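Local coordinates for protein botulinum neurotoxin type G (Clostridium botulinum, PDB 3MPP) that targets the toxin to nerve cells, its receptor-binding domain attaching to the cell surface before the light chain is delivered into the host cytosol, at residues N224-Y236 and I352-Q364. The protein carries 4 engineered substitutions. Residues are numbered along the deposited sequence; the frame is centred on the assembly and turned at random.
Sequences NTLKDFWGNPLRY and IKKYYEKTTYNCQ
The ring of Y361 lies over the D228–G231 turn, with G231 CA set against one face: CA stands 3.4 Å from the ring centroid and 17° off its normal, a CH-pi contact. A chi1 of -55° places CG of Y361 anti to its carbonyl carbon, carrying the ring over this type I turn, while CB rests 3.4 Å from D228 O. K227 crosses the ring obliquely, its CD 3.7 Å from Y361 CD1. The hydroxyl of Y361 is hydrogen-bonded to W143 O, and water 4 donates to both that hydroxyl and G231 O. D228 OD1 accepts from N232 N, which lies just past the turn and approaches from above the carboxylate plane.

The 352–364 segment leaves strand 346-353 and returns to strand 364-368, as the reciprocal backbone bonds between K353 and Q364 establish; it is thus a hairpin connection of the beta-trefoil C-terminal subdomain. The 224–236 loop, which follows helix 210-220, packs on this hairpin, while Y361 also touches W72 of the N-terminal subdomain, placing this end of the contact at the junction of the two.

K354 supplies the direct hydrogen bond between the segments: NZ lies 2.7 Å from T225 O at a C=O...N angle of 149°, the donor tilted out of the carbonyl plane. The same ammonium donates to K358 O, so it ties the hairpin loop to itself as well as to T225. K227 NZ is 4.2 Å from K354 NZ, a like-charge approach probably eased by water 3, which accepts from K227 NZ. Water 1 bridges the backbone by donating to K227 O and Y361 O. Deeper in, L226 CD1 meets I352 CG2 at 3.7 Å and L226 CD2 faces C363 CB, while L234 CD2 and I352 CD1 meet tip to tip beside I287.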
loop_
_atom_site.group_PDB
_atom_site.type_symbol
_atom_site.label_atom_id
_atom_site.label_comp_id
_atom_site.label_asym_id
_atom_site.label_seq_id
_atom_site.Cartn_x
_atom_site.Cartn_y
_atom_site.Cartn_z
ATOM N N ASN A 224 5.599 -7.992 -10.665
ATOM C CA ASN A 224 4.942 -9.266 -10.952
ATOM C C ASN A 224 4.061 -9.716 -9.794
ATOM O O ASN A 224 3.319 -10.699 -9.901
ATOM C CB ASN A 224 5.977 -10.351 -11.272
ATOM C CG ASN A 224 5.337 -11.683 -11.650
ATOM O OD1 ASN A 224 5.753 -12.744 -11.179
ATOM N ND2 ASN A 224 4.317 -11.629 -12.502
ATOM N N THR A 225 4.149 -8.992 -8.684
ATOM C CA THR A 225 3.386 -9.340 -7.495
ATOM C C THR A 225 2.023 -8.650 -7.483
ATOM O O THR A 225 1.918 -7.446 -7.727
ATOM C CB THR A 225 4.164 -8.995 -6.208
ATOM O OG1 THR A 225 5.265 -9.903 -6.057
ATOM C CG2 THR A 225 3.258 -9.090 -4.984
ATOM N N LEU A 226 0.977 -9.426 -7.222
ATOM C CA LEU A 226 -0.357 -8.870 -7.004
ATOM C C LEU A 226 -0.423 -8.425 -5.547
ATOM O O LEU A 226 0.004 -9.149 -4.647
ATOM C CB LEU A 226 -1.436 -9.926 -7.286
ATOM C CG LEU A 226 -1.618 -10.304 -8.760
ATOM C CD1 LEU A 226 -2.596 -11.475 -8.918
ATOM C CD2 LEU A 226 -2.111 -9.105 -9.539
ATOM N N LYS A 227 -0.945 -7.229 -5.310
ATOM C CA LYS A 227 -0.983 -6.706 -3.965
ATOM C C LYS A 227 -2.395 -6.372 -3.533
ATOM O O LYS A 227 -3.279 -6.245 -4.371
ATOM C CB LYS A 227 -0.110 -5.449 -3.905
ATOM C CG LYS A 227 1.382 -5.802 -3.816
ATOM C CD LYS A 227 2.241 -4.761 -4.460
ATOM C CE LYS A 227 3.615 -5.359 -4.770
ATOM N NZ LYS A 227 4.157 -4.822 -6.041
ATOM N N ASP A 228 -2.584 -6.210 -2.224
ATOM C CA ASP A 228 -3.849 -5.711 -1.679
ATOM C C ASP A 228 -3.821 -4.182 -1.530
ATOM O O ASP A 228 -2.834 -3.522 -1.874
ATOM C CB ASP A 228 -4.227 -6.432 -0.359
ATOM C CG ASP A 228 -3.265 -6.131 0.804
ATOM O OD1 ASP A 228 -2.509 -5.141 0.745
ATOM O OD2 ASP A 228 -3.284 -6.886 1.794
ATOM N N PHE A 229 -4.939 -3.628 -1.068
ATOM C CA PHE A 229 -5.138 -2.195 -0.910
ATOM C C PHE A 229 -4.029 -1.576 -0.041
ATOM O O PHE A 229 -3.655 -0.413 -0.228
ATOM C CB PHE A 229 -6.503 -2.019 -0.242
ATOM C CG PHE A 229 -6.960 -0.590 -0.068
ATOM C CD1 PHE A 229 -7.570 0.094 -1.116
ATOM C CD2 PHE A 229 -6.882 0.022 1.173
ATOM C CE1 PHE A 229 -8.059 1.372 -0.931
ATOM C CE2 PHE A 229 -7.355 1.311 1.366
ATOM C CZ PHE A 229 -7.943 1.989 0.308
ATOM N N TRP A 230 -3.517 -2.344 0.924
ATOM C CA TRP A 230 -2.490 -1.821 1.842
ATOM C C TRP A 230 -1.072 -1.921 1.254
ATOM O O TRP A 230 -0.125 -1.335 1.785
ATOM C CB TRP A 230 -2.557 -2.543 3.194
ATOM C CG TRP A 230 -3.946 -2.575 3.763
ATOM C CD1 TRP A 230 -4.700 -3.689 4.029
ATOM C CD2 TRP A 230 -4.759 -1.444 4.129
ATOM N NE1 TRP A 230 -5.926 -3.320 4.548
ATOM C CE2 TRP A 230 -5.988 -1.950 4.613
ATOM C CE3 TRP A 230 -4.569 -0.061 4.085
ATOM C CZ2 TRP A 230 -7.019 -1.120 5.048
ATOM C CZ3 TRP A 230 -5.593 0.767 4.527
ATOM C CH2 TRP A 230 -6.801 0.234 5.009
ATOM N N GLY A 231 -0.929 -2.677 0.170
ATOM C CA GLY A 231 0.364 -2.873 -0.470
ATOM C C GLY A 231 1.086 -4.158 -0.098
ATOM O O GLY A 231 2.259 -4.314 -0.425
ATOM N N ASN A 232 0.406 -5.064 0.606
ATOM C CA ASN A 232 0.959 -6.393 0.875
ATOM C C ASN A 232 0.532 -7.408 -0.183
ATOM O O ASN A 232 -0.444 -7.187 -0.906
ATOM C CB ASN A 232 0.523 -6.877 2.262
ATOM C CG ASN A 232 1.274 -6.180 3.367
ATOM O OD1 ASN A 232 2.454 -5.868 3.216
ATOM N ND2 ASN A 232 0.601 -5.929 4.479
ATOM N N PRO A 233 1.259 -8.533 -0.280
ATOM C CA PRO A 233 0.839 -9.546 -1.259
ATOM C C PRO A 233 -0.636 -9.949 -1.126
ATOM O O PRO A 233 -1.168 -10.105 -0.026
ATOM C CB PRO A 233 1.738 -10.739 -0.934
ATOM C CG PRO A 233 3.009 -10.086 -0.383
ATOM C CD PRO A 233 2.504 -8.905 0.420
ATOM N N LEU A 234 -1.281 -10.113 -2.272
ATOM C CA LEU A 234 -2.651 -10.596 -2.338
ATOM C C LEU A 234 -2.657 -12.094 -2.018
ATOM O O LEU A 234 -1.793 -12.820 -2.492
ATOM C CB LEU A 234 -3.188 -10.374 -3.754
ATOM C CG LEU A 234 -4.696 -10.505 -3.967
ATOM C CD1 LEU A 234 -5.477 -9.467 -3.153
ATOM C CD2 LEU A 234 -5.006 -10.383 -5.457
ATOM N N ARG A 235 -3.642 -12.559 -1.253
ATOM C CA ARG A 235 -3.672 -13.966 -0.832
ATOM C C ARG A 235 -4.989 -14.704 -1.071
ATOM O O ARG A 235 -6.061 -14.105 -1.093
ATOM C CB ARG A 235 -3.281 -14.073 0.646
ATOM C CG ARG A 235 -1.830 -13.645 0.868
ATOM C CD ARG A 235 -1.317 -13.810 2.278
ATOM N NE ARG A 235 -0.031 -13.119 2.405
ATOM C CZ ARG A 235 1.156 -13.716 2.358
ATOM N NH1 ARG A 235 1.239 -15.032 2.211
ATOM N NH2 ARG A 235 2.263 -12.999 2.474
ATOM N N TYR A 236 -4.888 -16.021 -1.219
ATOM C CA TYR A 236 -6.053 -16.890 -1.287
ATOM C C TYR A 236 -6.656 -17.045 0.100
ATOM O O TYR A 236 -5.994 -16.789 1.095
ATOM C CB TYR A 236 -5.648 -18.268 -1.798
ATOM C CG TYR A 236 -5.282 -18.288 -3.253
ATOM C CD1 TYR A 236 -6.274 -18.250 -4.229
ATOM C CD2 TYR A 236 -3.946 -18.341 -3.660
ATOM C CE1 TYR A 236 -5.955 -18.258 -5.571
ATOM C CE2 TYR A 236 -3.612 -18.351 -5.015
ATOM C CZ TYR A 236 -4.641 -18.310 -5.967
ATOM O OH TYR A 236 -4.367 -18.331 -7.319
ATOM N N ILE A 352 -6.843 -13.164 -12.575
ATOM C CA ILE A 352 -6.453 -11.857 -12.063
ATOM C C ILE A 352 -5.189 -11.411 -12.786
ATOM O O ILE A 352 -4.241 -12.182 -12.953
ATOM C CB ILE A 352 -6.238 -11.859 -10.535
ATOM C CG1 ILE A 352 -7.476 -12.389 -9.818
ATOM C CG2 ILE A 352 -5.978 -10.456 -10.026
ATOM C CD1 ILE A 352 -7.485 -12.058 -8.333
ATOM N N LYS A 353 -5.185 -10.160 -13.224
ATOM C CA LYS A 353 -4.129 -9.682 -14.096
ATOM C C LYS A 353 -3.618 -8.322 -13.618
ATOM O O LYS A 353 -4.243 -7.660 -12.791
ATOM C CB LYS A 353 -4.659 -9.543 -15.527
ATOM C CG LYS A 353 -5.364 -10.755 -16.091
ATOM C CD LYS A 353 -4.401 -11.848 -16.527
ATOM C CE LYS A 353 -3.597 -11.438 -17.733
ATOM N NZ LYS A 353 -3.105 -12.660 -18.439
ATOM N N LYS A 354 -2.477 -7.913 -14.152
ATOM C CA LYS A 354 -1.989 -6.551 -13.966
ATOM C C LYS A 354 -1.433 -6.055 -15.299
ATOM O O LYS A 354 -0.231 -6.150 -15.564
ATOM C CB LYS A 354 -0.903 -6.497 -12.887
ATOM C CG LYS A 354 -0.885 -5.185 -12.152
ATOM C CD LYS A 354 0.444 -4.943 -11.456
ATOM C CE LYS A 354 0.698 -5.938 -10.357
ATOM N NZ LYS A 354 1.849 -5.487 -9.525
ATOM N N TYR A 355 -2.317 -5.541 -16.145
ATOM C CA TYR A 355 -1.949 -5.157 -17.507
ATOM C C TYR A 355 -1.142 -3.860 -17.625
ATOM O O TYR A 355 -0.494 -3.617 -18.648
ATOM C CB TYR A 355 -3.210 -5.017 -18.370
ATOM C CG TYR A 355 -3.898 -6.314 -18.685
ATOM C CD1 TYR A 355 -3.275 -7.287 -19.462
ATOM C CD2 TYR A 355 -5.183 -6.556 -18.234
ATOM C CE1 TYR A 355 -3.919 -8.467 -19.763
ATOM C CE2 TYR A 355 -5.835 -7.723 -18.531
ATOM C CZ TYR A 355 -5.206 -8.670 -19.292
ATOM O OH TYR A 355 -5.873 -9.820 -19.570
ATOM N N TYR A 356 -1.206 -3.010 -16.608
ATOM C CA TYR A 356 -0.582 -1.689 -16.691
ATOM C C TYR A 356 -0.591 -1.068 -15.305
ATOM O O TYR A 356 -1.082 -1.684 -14.360
ATOM C CB TYR A 356 -1.351 -0.809 -17.677
ATOM C CG TYR A 356 -2.845 -0.973 -17.499
ATOM C CD1 TYR A 356 -3.488 -0.409 -16.414
ATOM C CD2 TYR A 356 -3.605 -1.714 -18.403
ATOM C CE1 TYR A 356 -4.853 -0.564 -16.219
ATOM C CE2 TYR A 356 -4.988 -1.883 -18.215
ATOM C CZ TYR A 356 -5.596 -1.300 -17.117
ATOM O OH TYR A 356 -6.949 -1.441 -16.904
ATOM N N GLU A 357 -0.085 0.158 -15.196
ATOM C CA GLU A 357 0.160 0.810 -13.902
ATOM C C GLU A 357 0.729 -0.175 -12.873
ATOM O O GLU A 357 0.232 -0.295 -11.762
ATOM C CB GLU A 357 -1.082 1.563 -13.374
ATOM C CG GLU A 357 -2.327 0.714 -13.089
ATOM C CD GLU A 357 -3.486 1.536 -12.522
ATOM O OE1 GLU A 357 -3.271 2.705 -12.123
ATOM O OE2 GLU A 357 -4.619 1.015 -12.472
ATOM N N LYS A 358 1.806 -0.852 -13.260
ATOM C CA LYS A 358 2.303 -2.018 -12.531
ATOM C C LYS A 358 2.955 -1.729 -11.173
ATOM O O LYS A 358 3.229 -2.651 -10.410
ATOM C CB LYS A 358 3.241 -2.833 -13.428
ATOM C CG LYS A 358 2.503 -3.519 -14.573
ATOM C CD LYS A 358 3.475 -4.119 -15.594
ATOM C CE LYS A 358 2.715 -4.732 -16.766
ATOM N NZ LYS A 358 3.554 -5.687 -17.551
ATOM N N THR A 359 3.184 -0.456 -10.868
ATOM C CA THR A 359 3.706 -0.075 -9.559
ATOM C C THR A 359 2.582 0.201 -8.566
ATOM O O THR A 359 2.831 0.401 -7.380
ATOM C CB THR A 359 4.594 1.163 -9.644
ATOM O OG1 THR A 359 3.793 2.307 -9.975
ATOM C CG2 THR A 359 5.663 0.961 -10.712
ATOM N N THR A 360 1.344 0.213 -9.049
ATOM C CA THR A 360 0.202 0.480 -8.178
ATOM C C THR A 360 -0.335 -0.817 -7.584
ATOM O O THR A 360 0.137 -1.906 -7.916
ATOM C CB THR A 360 -0.935 1.227 -8.925
ATOM O OG1 THR A 360 -1.606 0.333 -9.821
ATOM C CG2 THR A 360 -0.366 2.401 -9.716
ATOM N N TYR A 361 -1.339 -0.705 -6.724
ATOM C CA TYR A 361 -1.915 -1.887 -6.107
ATOM C C TYR A 361 -3.207 -2.339 -6.811
ATOM O O TYR A 361 -3.931 -3.171 -6.296
ATOM C CB TYR A 361 -2.172 -1.620 -4.623
ATOM C CG TYR A 361 -0.931 -1.155 -3.878
ATOM C CD1 TYR A 361 0.347 -1.557 -4.287
ATOM C CD2 TYR A 361 -1.039 -0.356 -2.750
ATOM C CE1 TYR A 361 1.505 -1.138 -3.591
ATOM C CE2 TYR A 361 0.096 0.067 -2.052
ATOM C CZ TYR A 361 1.362 -0.328 -2.476
ATOM O OH TYR A 361 2.471 0.095 -1.771
ATOM N N ASN A 362 -3.475 -1.784 -7.989
ATOM C CA ASN A 362 -4.639 -2.170 -8.774
ATOM C C ASN A 362 -4.436 -3.460 -9.567
ATOM O O ASN A 362 -3.321 -3.837 -9.890
ATOM C CB ASN A 362 -4.997 -1.051 -9.745
ATOM C CG ASN A 362 -5.358 0.231 -9.032
ATOM O OD1 ASN A 362 -6.393 0.314 -8.362
ATOM N ND2 ASN A 362 -4.494 1.234 -9.149
ATOM N N CYS A 363 -5.534 -4.116 -9.907
ATOM C CA CYS A 363 -5.482 -5.305 -10.743
ATOM C C CYS A 363 -6.772 -5.363 -11.545
ATOM O O CYS A 363 -7.714 -4.622 -11.264
ATOM C CB CYS A 363 -5.313 -6.569 -9.888
ATOM S SG CYS A 363 -6.726 -6.891 -8.810
ATOM N N GLN A 364 -6.796 -6.219 -12.561
ATOM C CA GLN A 364 -7.969 -6.382 -13.419
ATOM C C GLN A 364 -8.440 -7.824 -13.316
ATOM O O GLN A 364 -7.652 -8.710 -12.980
ATOM C CB GLN A 364 -7.618 -6.079 -14.883
ATOM C CG GLN A 364 -7.130 -4.640 -15.143
ATOM C CD GLN A 364 -5.678 -4.411 -14.739
ATOM O OE1 GLN A 364 -4.802 -5.258 -14.971
ATOM N NE2 GLN A 364 -5.415 -3.252 -14.142
HETATM O O HOH W 1 -5.549 -4.949 -4.618
HETATM O O HOH W 2 -2.314 -5.667 -7.271
HETATM O O HOH W 3 3.011 -3.171 -7.567
HETATM O O HOH W 4 4.111 -2.353 -1.282
#